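Local coordinates for ubiquitin conjugating enzyme (Plasmodium yoelii, PDB 2PWQ), which probably acts as an E2 enzyme, carrying ubiquitin as a thioester on its active-site cysteine and passing it on toward target proteins, at residues T160-V163 / W164-F168; N114-S117 / P118-I122; V146-M149 / Y150-H154; T77-N80 / D81-Y84. One frame throughout, in Å; residues are numbered along the deposited sequence.

Contact 1 of 4, residues T160-V163 / W164-F168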
loop_
_atom_site.group_PDB
_atom_site.type_symbol
_atom_site.label_atom_id
_atom_site.label_comp_id
_atom_site.label_asym_id
_atom_site.label_seq_id
_atom_site.Cartn_x
_atom_site.Cartn_y
_atom_site.Cartn_z
ATOM N N THR A 160 -8.580 1.314 -18.401
ATOM C CA THR A 160 -8.175 2.565 -17.750
ATOM C C THR A 160 -7.062 2.304 -16.695
ATOM O O THR A 160 -6.019 2.973 -16.667
ATOM C CB THR A 160 -9.393 3.235 -17.106
ATOM O OG1 THR A 160 -10.339 3.551 -18.128
ATOM C CG2 THR A 160 -9.017 4.525 -16.386
ATOM N N ALA A 161 -7.285 1.301 -15.857
ATOM C CA ALA A 161 -6.314 0.884 -14.847
ATOM C C ALA A 161 -5.006 0.420 -15.463
ATOM O O ALA A 161 -3.942 0.719 -14.957
ATOM C CB ALA A 161 -6.926 -0.190 -13.939
ATOM N N SER A 162 -5.065 -0.294 -16.561
ATOM C CA SER A 162 -3.859 -0.560 -17.309
ATOM C C SER A 162 -3.092 0.677 -17.916
ATOM O O SER A 162 -1.860 0.747 -17.819
ATOM C CB SER A 162 -4.207 -1.573 -18.391
ATOM O OG SER A 162 -3.027 -1.941 -19.122
ATOM N N VAL A 163 -3.807 1.633 -18.539
ATOM C CA VAL A 163 -3.192 2.869 -19.030
ATOM C C VAL A 163 -2.460 3.537 -17.868
ATOM O O VAL A 163 -1.278 3.817 -17.967
ATOM C CB VAL A 163 -4.256 3.865 -19.698
ATOM C CG1 VAL A 163 -3.650 5.281 -19.985
ATOM C CG2 VAL A 163 -4.808 3.299 -20.994
ATOM N N TRP A 164 -3.174 3.797 -16.782
ATOM C CA TRP A 164 -2.605 4.447 -15.621
ATOM C C TRP A 164 -1.390 3.750 -15.010
ATOM O O TRP A 164 -0.444 4.437 -14.575
ATOM C CB TRP A 164 -3.679 4.707 -14.577
ATOM C CG TRP A 164 -4.633 5.820 -14.938
ATOM C CD1 TRP A 164 -5.183 6.072 -16.164
ATOM C CD2 TRP A 164 -5.202 6.794 -14.042
ATOM N NE1 TRP A 164 -6.014 7.163 -16.096
ATOM C CE2 TRP A 164 -6.060 7.606 -14.799
ATOM C CE3 TRP A 164 -5.045 7.070 -12.683
ATOM C CZ2 TRP A 164 -6.783 8.630 -14.233
ATOM C CZ3 TRP A 164 -5.774 8.069 -12.122
ATOM C CH2 TRP A 164 -6.620 8.855 -12.888
ATOM N N THR A 165 -1.382 2.408 -15.018
ATOM C CA THR A 165 -0.219 1.649 -14.576
ATOM C C THR A 165 1.005 1.898 -15.460
ATOM O O THR A 165 2.137 2.100 -14.969
ATOM C CB THR A 165 -0.496 0.103 -14.586
ATOM O OG1 THR A 165 -1.560 -0.182 -13.698
ATOM C CG2 THR A 165 0.714 -0.641 -14.165
ATOM N N LYS A 166 0.776 1.875 -16.769
ATOM C CA LYS A 166 1.879 1.957 -17.715
ATOM C C LYS A 166 2.302 3.428 -17.875
ATOM O O LYS A 166 3.386 3.694 -18.353
ATOM C CB LYS A 166 1.544 1.288 -19.063
ATOM C CG LYS A 166 1.339 -0.212 -18.972
ATOM C CD LYS A 166 1.414 -0.903 -20.315
ATOM C CE LYS A 166 1.160 -2.408 -20.158
ATOM N NZ LYS A 166 2.081 -3.105 -19.155
ATOM N N THR A 167 1.467 4.348 -17.398
ATOM C CA THR A 167 1.759 5.793 -17.422
ATOM C C THR A 167 2.402 6.299 -16.137
ATOM O O THR A 167 3.451 6.959 -16.187
ATOM C CB THR A 167 0.469 6.595 -17.695
ATOM O OG1 THR A 167 -0.132 6.069 -18.876
ATOM C CG2 THR A 167 0.757 8.100 -17.889
ATOM N N PHE A 168 1.763 5.993 -14.999
ATOM C CA PHE A 168 2.124 6.542 -13.680
ATOM C C PHE A 168 2.988 5.650 -12.777
ATOM O O PHE A 168 3.637 6.151 -11.863
ATOM C CB PHE A 168 0.861 7.011 -12.924
ATOM C CG PHE A 168 0.069 8.023 -13.680
ATOM C CD1 PHE A 168 -1.215 7.746 -14.124
ATOM C CD2 PHE A 168 0.648 9.249 -14.010
ATOM C CE1 PHE A 168 -1.953 8.703 -14.862
ATOM C CE2 PHE A 168 -0.076 10.198 -14.738
ATOM C CZ PHE A 168 -1.360 9.916 -15.173
#
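Thr160 and Trp164 are joined by one of the i to i+4 backbone bonds of helix 154-168: Trp164 N donates to Thr160 O over 3.0 Å in an almost straight bond (178°), and Thr165 N and Lys166 N make the next two bonds, to Ala161 O and Ser162 O, at more bent angles. On one side of the helix Thr160 and Trp164 lie alongside each other, pointing the same way. The methyl CG2 of Thr160 approaches the pyrrole part of the indole, 4.0 Å from Trp164 NE1, while Trp164 CD1 sits 3.2 Å from Thr160 O. Trp164 CG stands beside its own backbone N (chi1 -73°), which swings the indole back toward the preceding turn. One face of that indole also receives Phe168 CE1 from the following turn. Val163 and Thr167 form a second side-by-side pair, with Val163 CG1 3.8 Å from Thr167 OG1. Thr167 OG1 donates to Val163 O over 2.7 Å, approaching from above the carbonyl plane, whereas the bond from Thr167 N to the same oxygen is weak. Thr165 OG1 lies 2.8 Å from Ala161 O and also has Pro66 O within reach. Beyond the segments, Trp164 meets the ring of Trp96 and touches Lys94, so this side of helix 154-168 lies against a loop. The chemistry is that of a helix nearing its C-terminal end: the hydroxyl of Thr167 turns back to Val163 O, where it supplements a weakened main-chain bond, while the broad tryptophan supplies the apolar surface for packing.

Contact 2 of 4, residues N114-S117 / P118-I122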
loop_
_atom_site.group_PDB
_atom_site.type_symbol
_atom_site.label_atom_id
_atom_site.label_comp_id
_atom_site.label_asym_id
_atom_site.label_seq_id
_atom_site.Cartn_x
_atom_site.Cartn_y
_atom_site.Cartn_z
ATOM N N ASN A 114 -9.178 -1.490 13.304
ATOM C CA ASN A 114 -9.744 -2.268 14.415
ATOM C C ASN A 114 -9.213 -3.697 14.562
ATOM O O ASN A 114 -9.440 -4.341 15.584
ATOM C CB ASN A 114 -11.282 -2.198 14.475
ATOM C CG ASN A 114 -11.941 -2.292 13.105
ATOM O OD1 ASN A 114 -12.820 -1.488 12.775
ATOM N ND2 ASN A 114 -11.537 -3.282 12.310
ATOM N N GLU A 115 -8.493 -4.190 13.560
ATOM C CA GLU A 115 -7.782 -5.449 13.725
ATOM C C GLU A 115 -6.381 -5.288 14.341
ATOM O O GLU A 115 -5.765 -6.287 14.726
ATOM C CB GLU A 115 -7.702 -6.236 12.398
ATOM C CG GLU A 115 -9.017 -6.890 11.950
ATOM C CD GLU A 115 -9.794 -7.562 13.110
ATOM O OE1 GLU A 115 -10.855 -7.006 13.510
ATOM O OE2 GLU A 115 -9.335 -8.621 13.628
ATOM N N TRP A 116 -5.877 -4.053 14.442
ATOM C CA TRP A 116 -4.457 -3.857 14.767
ATOM C C TRP A 116 -4.036 -4.398 16.129
ATOM O O TRP A 116 -4.730 -4.212 17.122
ATOM C CB TRP A 116 -3.968 -2.399 14.597
ATOM C CG TRP A 116 -2.476 -2.393 14.600
ATOM C CD1 TRP A 116 -1.673 -2.196 15.674
ATOM C CD2 TRP A 116 -1.607 -2.701 13.493
ATOM N NE1 TRP A 116 -0.353 -2.338 15.312
ATOM C CE2 TRP A 116 -0.282 -2.648 13.980
ATOM C CE3 TRP A 116 -1.821 -2.996 12.144
ATOM C CZ2 TRP A 116 0.828 -2.886 13.173
ATOM C CZ3 TRP A 116 -0.713 -3.231 11.330
ATOM C CH2 TRP A 116 0.601 -3.171 11.854
ATOM N N SER A 117 -2.908 -5.101 16.136
ATOM C CA SER A 117 -2.234 -5.496 17.358
ATOM C C SER A 117 -0.740 -5.618 17.062
ATOM O O SER A 117 -0.342 -5.851 15.903
ATOM C CB SER A 117 -2.767 -6.845 17.868
ATOM O OG SER A 117 -2.060 -7.949 17.292
ATOM N N PRO A 118 0.096 -5.474 18.109
ATOM C CA PRO A 118 1.531 -5.758 18.103
ATOM C C PRO A 118 1.947 -6.986 17.309
ATOM O O PRO A 118 3.115 -7.107 16.956
ATOM C CB PRO A 118 1.831 -5.950 19.585
ATOM C CG PRO A 118 0.944 -4.930 20.241
ATOM C CD PRO A 118 -0.341 -4.943 19.422
ATOM N N ALA A 119 1.016 -7.886 17.008
ATOM C CA ALA A 119 1.356 -9.065 16.212
ATOM C C ALA A 119 1.470 -8.729 14.708
ATOM O O ALA A 119 2.222 -9.369 13.957
ATOM C CB ALA A 119 0.319 -10.193 16.450
ATOM N N LEU A 120 0.712 -7.721 14.277
ATOM C CA LEU A 120 0.731 -7.296 12.882
ATOM C C LEU A 120 2.053 -6.553 12.552
ATOM O O LEU A 120 2.781 -6.117 13.451
ATOM C CB LEU A 120 -0.540 -6.479 12.596
ATOM C CG LEU A 120 -1.778 -7.368 12.332
ATOM C CD1 LEU A 120 -3.061 -6.586 12.296
ATOM C CD2 LEU A 120 -1.602 -8.158 11.028
ATOM N N THR A 121 2.391 -6.476 11.270
ATOM C CA THR A 121 3.585 -5.793 10.818
ATOM C C THR A 121 3.257 -4.956 9.576
ATOM O O THR A 121 2.293 -5.212 8.826
ATOM C CB THR A 121 4.719 -6.753 10.420
ATOM O OG1 THR A 121 4.342 -7.434 9.226
ATOM C CG2 THR A 121 5.004 -7.819 11.537
ATOM N N ILE A 122 4.125 -3.982 9.336
ATOM C CA ILE A 122 3.974 -3.151 8.165
ATOM C C ILE A 122 4.022 -3.972 6.864
ATOM O O ILE A 122 3.171 -3.810 6.038
ATOM C CB ILE A 122 4.991 -1.988 8.227
ATOM C CG1 ILE A 122 4.569 -1.053 9.355
ATOM C CG2 ILE A 122 5.004 -1.230 6.910
ATOM C CD1 ILE A 122 5.622 -0.153 9.846
#
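Trp116 has its CG anti to the backbone N (chi1 -165°), which lays a face of the indole against Leu120 CB at a type I beta turn, Ser117 to Leu120; Leu120 CG stands beside its own N (chi1 -81°), sending CD1 toward Glu115 O. The turn lies in the link between helices 110-115 and 122-134 of the ubiquitin-conjugating fold. The main contact is a CH-pi one: Leu120 CB lies over the six-membered ring of Trp116, 3.5 Å from its centroid and 14° off the ring normal. Leu120 CD1 comes to 3.6 Å from Glu115 O, near the end of helix 110-115. A wide, flat tryptophan suits this place because it offers one face to the turn while its NE1 reaches Pro83 O in the loop between strands 71-77 and 88-91. The turn is closed by Leu120 N, which donates to Ser117 O over 2.7 Å. Pro118 fits the second position, where its ring restricts phi to a value compatible with the turn; its carbonyl oxygen accepts a bond from Arg27 of helix 23-37. Thr121 then serves as the N-cap of helix 122-134, a common role for a short hydroxyl side chain, and Ile122 N is bound by Glu31. Leu120 CB, besides resting on the indole, lies 3.4 Å from Ser117 O.

Contact 3 of 4, residues V146-M149 / Y150-H154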
loop_
_atom_site.group_PDB
_atom_site.type_symbol
_atom_site.label_atom_id
_atom_site.label_comp_id
_atom_site.label_asym_id
_atom_site.label_seq_id
_atom_site.Cartn_x
_atom_site.Cartn_y
_atom_site.Cartn_z
ATOM N N VAL A 146 -14.312 5.642 -10.092
ATOM C CA VAL A 146 -13.665 4.372 -10.448
ATOM C C VAL A 146 -14.620 3.210 -10.183
ATOM O O VAL A 146 -14.695 2.288 -10.978
ATOM C CB VAL A 146 -12.330 4.111 -9.701
ATOM C CG1 VAL A 146 -11.615 2.916 -10.299
ATOM C CG2 VAL A 146 -11.416 5.320 -9.769
ATOM N N ALA A 147 -15.335 3.272 -9.063
ATOM C CA ALA A 147 -16.254 2.196 -8.650
ATOM C C ALA A 147 -17.463 2.089 -9.590
ATOM O O ALA A 147 -17.890 0.985 -9.941
ATOM C CB ALA A 147 -16.710 2.420 -7.209
ATOM N N LYS A 148 -18.005 3.244 -9.993
ATOM C CA LYS A 148 -19.048 3.291 -11.009
ATOM C C LYS A 148 -18.554 2.575 -12.260
ATOM O O LYS A 148 -19.255 1.708 -12.785
ATOM C CB LYS A 148 -19.467 4.735 -11.322
ATOM C CG LYS A 148 -20.529 4.872 -12.424
ATOM C CD LYS A 148 -21.769 5.614 -11.906
ATOM C CE LYS A 148 -21.642 7.115 -12.026
ATOM N NZ LYS A 148 -21.775 7.552 -13.446
ATOM N N MET A 149 -17.346 2.901 -12.709
ATOM C CA MET A 149 -16.813 2.328 -13.925
ATOM C C MET A 149 -16.568 0.834 -13.760
ATOM O O MET A 149 -16.766 0.052 -14.685
ATOM C CB MET A 149 -15.508 3.024 -14.308
ATOM C CG MET A 149 -14.942 2.518 -15.630
ATOM S SD MET A 149 -13.309 3.136 -16.081
ATOM C CE MET A 149 -13.652 4.819 -16.655
ATOM N N TYR A 150 -16.108 0.450 -12.578
ATOM C CA TYR A 150 -15.735 -0.929 -12.306
ATOM C C TYR A 150 -16.994 -1.813 -12.453
ATOM O O TYR A 150 -16.970 -2.852 -13.126
ATOM C CB TYR A 150 -15.095 -1.021 -10.913
ATOM C CG TYR A 150 -14.596 -2.389 -10.577
ATOM C CD1 TYR A 150 -13.411 -2.865 -11.131
ATOM C CD2 TYR A 150 -15.327 -3.228 -9.730
ATOM C CE1 TYR A 150 -12.958 -4.124 -10.844
ATOM C CE2 TYR A 150 -14.887 -4.510 -9.438
ATOM C CZ TYR A 150 -13.706 -4.953 -9.996
ATOM O OH TYR A 150 -13.242 -6.214 -9.725
ATOM N N LYS A 151 -18.089 -1.344 -11.862
ATOM C CA LYS A 151 -19.393 -1.987 -11.961
ATOM C C LYS A 151 -20.084 -1.798 -13.341
ATOM O O LYS A 151 -20.428 -2.779 -13.998
ATOM C CB LYS A 151 -20.284 -1.526 -10.799
ATOM C CG LYS A 151 -19.855 -2.036 -9.440
ATOM C CD LYS A 151 -20.667 -1.371 -8.336
ATOM C CE LYS A 151 -20.612 -2.176 -7.038
ATOM N NZ LYS A 151 -21.260 -1.464 -5.884
ATOM N N GLU A 152 -20.256 -0.553 -13.795
ATOM C CA GLU A 152 -20.986 -0.269 -15.068
ATOM C C GLU A 152 -20.320 -0.690 -16.384
ATOM O O GLU A 152 -21.019 -1.068 -17.322
ATOM C CB GLU A 152 -21.468 1.182 -15.143
ATOM C CG GLU A 152 -22.938 1.374 -14.769
ATOM C CD GLU A 152 -23.157 1.896 -13.345
ATOM O OE1 GLU A 152 -23.560 3.079 -13.213
ATOM O OE2 GLU A 152 -22.936 1.132 -12.364
ATOM N N ASN A 153 -18.992 -0.613 -16.461
ATOM C CA ASN A 153 -18.250 -0.943 -17.684
ATOM C C ASN A 153 -16.898 -1.404 -17.226
ATOM O O ASN A 153 -15.955 -0.617 -17.108
ATOM C CB ASN A 153 -18.097 0.264 -18.643
ATOM C CG ASN A 153 -17.489 -0.123 -20.020
ATOM O OD1 ASN A 153 -16.946 -1.214 -20.208
ATOM N ND2 ASN A 153 -17.582 0.794 -20.979
ATOM N N HIS A 154 -16.825 -2.692 -16.946
ATOM C CA HIS A 154 -15.683 -3.268 -16.300
ATOM C C HIS A 154 -14.562 -3.453 -17.296
ATOM O O HIS A 154 -13.400 -3.287 -16.938
ATOM C CB HIS A 154 -16.044 -4.604 -15.647
ATOM C CG HIS A 154 -14.869 -5.308 -15.047
ATOM N ND1 HIS A 154 -14.095 -6.207 -15.760
ATOM C CD2 HIS A 154 -14.314 -5.223 -13.814
ATOM C CE1 HIS A 154 -13.117 -6.651 -14.987
ATOM N NE2 HIS A 154 -13.213 -6.055 -13.808
#
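Lys148 and Glu152, Ala147 and Lys151, Val146 and Tyr150 are the paired positions of an ordinary run of i to i+4 hydrogen bonds in helix 144-152. Among these backbone bonds, Glu152 N donates to Lys148 O over 2.7 Å, and Lys151 N to Ala147 O over 3.0 Å with an angle of 170°. Asn153 N closes the run on Met149 O at 2.9 Å, Asn153 being the first residue to leave helical phi/psi.

Among the charged side chains, Lys148 and Glu152 cross one turn apart. The contact is made by the lysine's aliphatic part, with Lys148 CD 3.4 Å from Glu152 OE1; the chain then bends, leaving Lys148 NZ 4.8 Å from that oxygen. This is not a salt bridge, though the opposite charges probably attract weakly, as befits two long, flexible residues on an exposed side.

Tyr150 CB lies against a backbone oxygen, 3.3 Å from Val146 O, but with CG anti to its backbone N (chi1 -176°) the ring leaves the preceding turn. The apolar packing is made with residues beyond the segments: the Tyr150 ring meets Phe157 edge-to-face, and the slender, flexible chain of Met149 reaches Leu156 and Trp96, touching Thr160 as well.

Asn153 makes the junction: it ends one helix and is the N-cap of the next, its OD1 accepting a weak bond from Leu156 N. Helix 144-152 therefore turns directly into helix 154-168, with Val146, Met149 and Tyr150 packed on that following helix and the loops holding Trp96 and Pro138.

Contact 4 of 4, residues T77-N80 / D81-Y84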
loop_
_atom_site.group_PDB
_atom_site.type_symbol
_atom_site.label_atom_id
_atom_site.label_comp_id
_atom_site.label_asym_id
_atom_site.label_seq_id
_atom_site.Cartn_x
_atom_site.Cartn_y
_atom_site.Cartn_z
ATOM N N THR A 77 3.171 6.546 7.498
ATOM C CA THR A 77 3.504 7.280 8.708
ATOM C C THR A 77 3.196 6.441 9.944
ATOM O O THR A 77 2.031 6.025 10.178
ATOM C CB THR A 77 2.893 8.708 8.779
ATOM O OG1 THR A 77 1.625 8.659 9.401
ATOM C CG2 THR A 77 2.722 9.336 7.418
ATOM N N ILE A 78 4.245 6.150 10.715
ATOM C CA ILE A 78 4.163 5.196 11.834
ATOM C C ILE A 78 3.983 5.980 13.111
ATOM O O ILE A 78 4.754 6.918 13.353
ATOM C CB ILE A 78 5.434 4.353 11.906
ATOM C CG1 ILE A 78 5.626 3.629 10.585
ATOM C CG2 ILE A 78 5.405 3.381 13.103
ATOM C CD1 ILE A 78 7.005 3.228 10.310
ATOM N N PRO A 79 2.964 5.632 13.935
ATOM C CA PRO A 79 2.717 6.430 15.145
ATOM C C PRO A 79 3.787 6.221 16.209
ATOM O O PRO A 79 4.477 5.194 16.179
ATOM C CB PRO A 79 1.350 5.909 15.637
ATOM C CG PRO A 79 1.282 4.537 15.146
ATOM C CD PRO A 79 1.987 4.524 13.814
ATOM N N ASN A 80 3.908 7.179 17.137
ATOM C CA ASN A 80 4.954 7.144 18.173
ATOM C C ASN A 80 4.815 6.053 19.230
ATOM O O ASN A 80 5.792 5.716 19.910
ATOM C CB ASN A 80 5.243 8.528 18.797
ATOM C CG ASN A 80 3.996 9.231 19.375
ATOM O OD1 ASN A 80 2.914 8.641 19.522
ATOM N ND2 ASN A 80 4.157 10.518 19.701
ATOM N N ASP A 81 3.620 5.471 19.317
ATOM C CA ASP A 81 3.356 4.307 20.172
ATOM C C ASP A 81 3.351 2.947 19.468
ATOM O O ASP A 81 3.063 1.912 20.093
ATOM C CB ASP A 81 2.047 4.491 20.953
ATOM C CG ASP A 81 0.928 5.103 20.118
ATOM O OD1 ASP A 81 1.045 5.215 18.878
ATOM O OD2 ASP A 81 -0.100 5.477 20.729
ATOM N N TYR A 82 3.667 2.930 18.181
ATOM C CA TYR A 82 3.799 1.661 17.484
ATOM C C TYR A 82 4.598 0.651 18.342
ATOM O O TYR A 82 5.606 1.035 18.936
ATOM C CB TYR A 82 4.490 1.904 16.155
ATOM C CG TYR A 82 4.436 0.748 15.208
ATOM C CD1 TYR A 82 3.326 0.541 14.386
ATOM C CD2 TYR A 82 5.505 -0.146 15.124
ATOM C CE1 TYR A 82 3.300 -0.537 13.493
ATOM C CE2 TYR A 82 5.482 -1.213 14.263
ATOM C CZ TYR A 82 4.379 -1.415 13.455
ATOM O OH TYR A 82 4.407 -2.466 12.596
ATOM N N PRO A 83 4.190 -0.647 18.384
ATOM C CA PRO A 83 3.179 -1.348 17.595
ATOM C C PRO A 83 1.778 -1.388 18.199
ATOM O O PRO A 83 1.005 -2.264 17.833
ATOM C CB PRO A 83 3.748 -2.779 17.495
ATOM C CG PRO A 83 4.776 -2.891 18.602
ATOM C CD PRO A 83 4.829 -1.575 19.333
ATOM N N TYR A 84 1.457 -0.439 19.076
ATOM C CA TYR A 84 0.187 -0.429 19.814
ATOM C C TYR A 84 -0.883 0.330 19.048
ATOM O O TYR A 84 -2.051 0.305 19.428
ATOM C CB TYR A 84 0.357 0.164 21.233
ATOM C CG TYR A 84 1.316 -0.583 22.162
ATOM C CD1 TYR A 84 1.255 -0.417 23.556
ATOM C CD2 TYR A 84 2.281 -1.468 21.650
ATOM C CE1 TYR A 84 2.146 -1.112 24.410
ATOM C CE2 TYR A 84 3.165 -2.152 22.471
ATOM C CZ TYR A 84 3.103 -1.979 23.841
ATOM O OH TYR A 84 4.013 -2.682 24.610
#
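This is a local turn contact in the loop that leads out of strand 71-77 toward strand 88-91, the last two strands of the antiparallel sheet of the ubiquitin-conjugating fold. A type I beta turn runs from Pro79 to Tyr82, closed by Tyr82 N donating to Pro79 O over 3.1 Å; the donor stands well above the carbonyl plane, 62° out of it. Packing across the turn rests on Ile78, whose branch CG2 reaches Tyr82 CG at 3.5 Å, meeting the base of the ring obliquely. The tyrosine has its CG anti to the backbone N (chi1 -168°), which carries the ring back past Ile78 and Pro79, with Pro79 CD 4.2 Å from Tyr82 CD1. Pro79 helps to fix the chain as it enters the turn, while polar Asn80 and Asp81 suit its two more exposed corners; their amide and carboxylate planes stand almost perpendicular. Ile78 and Tyr82 are both buried: they pack on Leu28 of helix 23-37 and on Ile122 of helix 122-134, and Tyr82 OH is hydrogen-bonded to Glu31, so the ring joins an apolar flank to a polar tip. A cis peptide bond follows, before Pro83, whose CB lies over one face of the Tyr82 ring, toward its rim. The side chains of Asp81 and Pro79 cross at about a right angle, Asp81 OD1 3.3 Å from Pro79 CB.

Along the chain the order is contact 4, contact 2, contact 3, contact 1, and in space they form two well-separated pairs, contact 1 lying across the chain's centre from both 2 and 4. Contacts 2 and 4 have centres about 10 Å apart and touch: Trp116 NE1 meets Pro83 O at 2.9 Å, probably a hydrogen bond, joining the loop after strand 71-77 to the approach to helix 122-134. Contacts 3 and 1 lie on the successive helices 144-152 and 154-168, centres about 16 Å apart, with Met149 packed against Thr160. Centres of contacts in different pairs are about 32 to 36 Å apart, so the pairs shape separate regions of the E2 fold and do not touch.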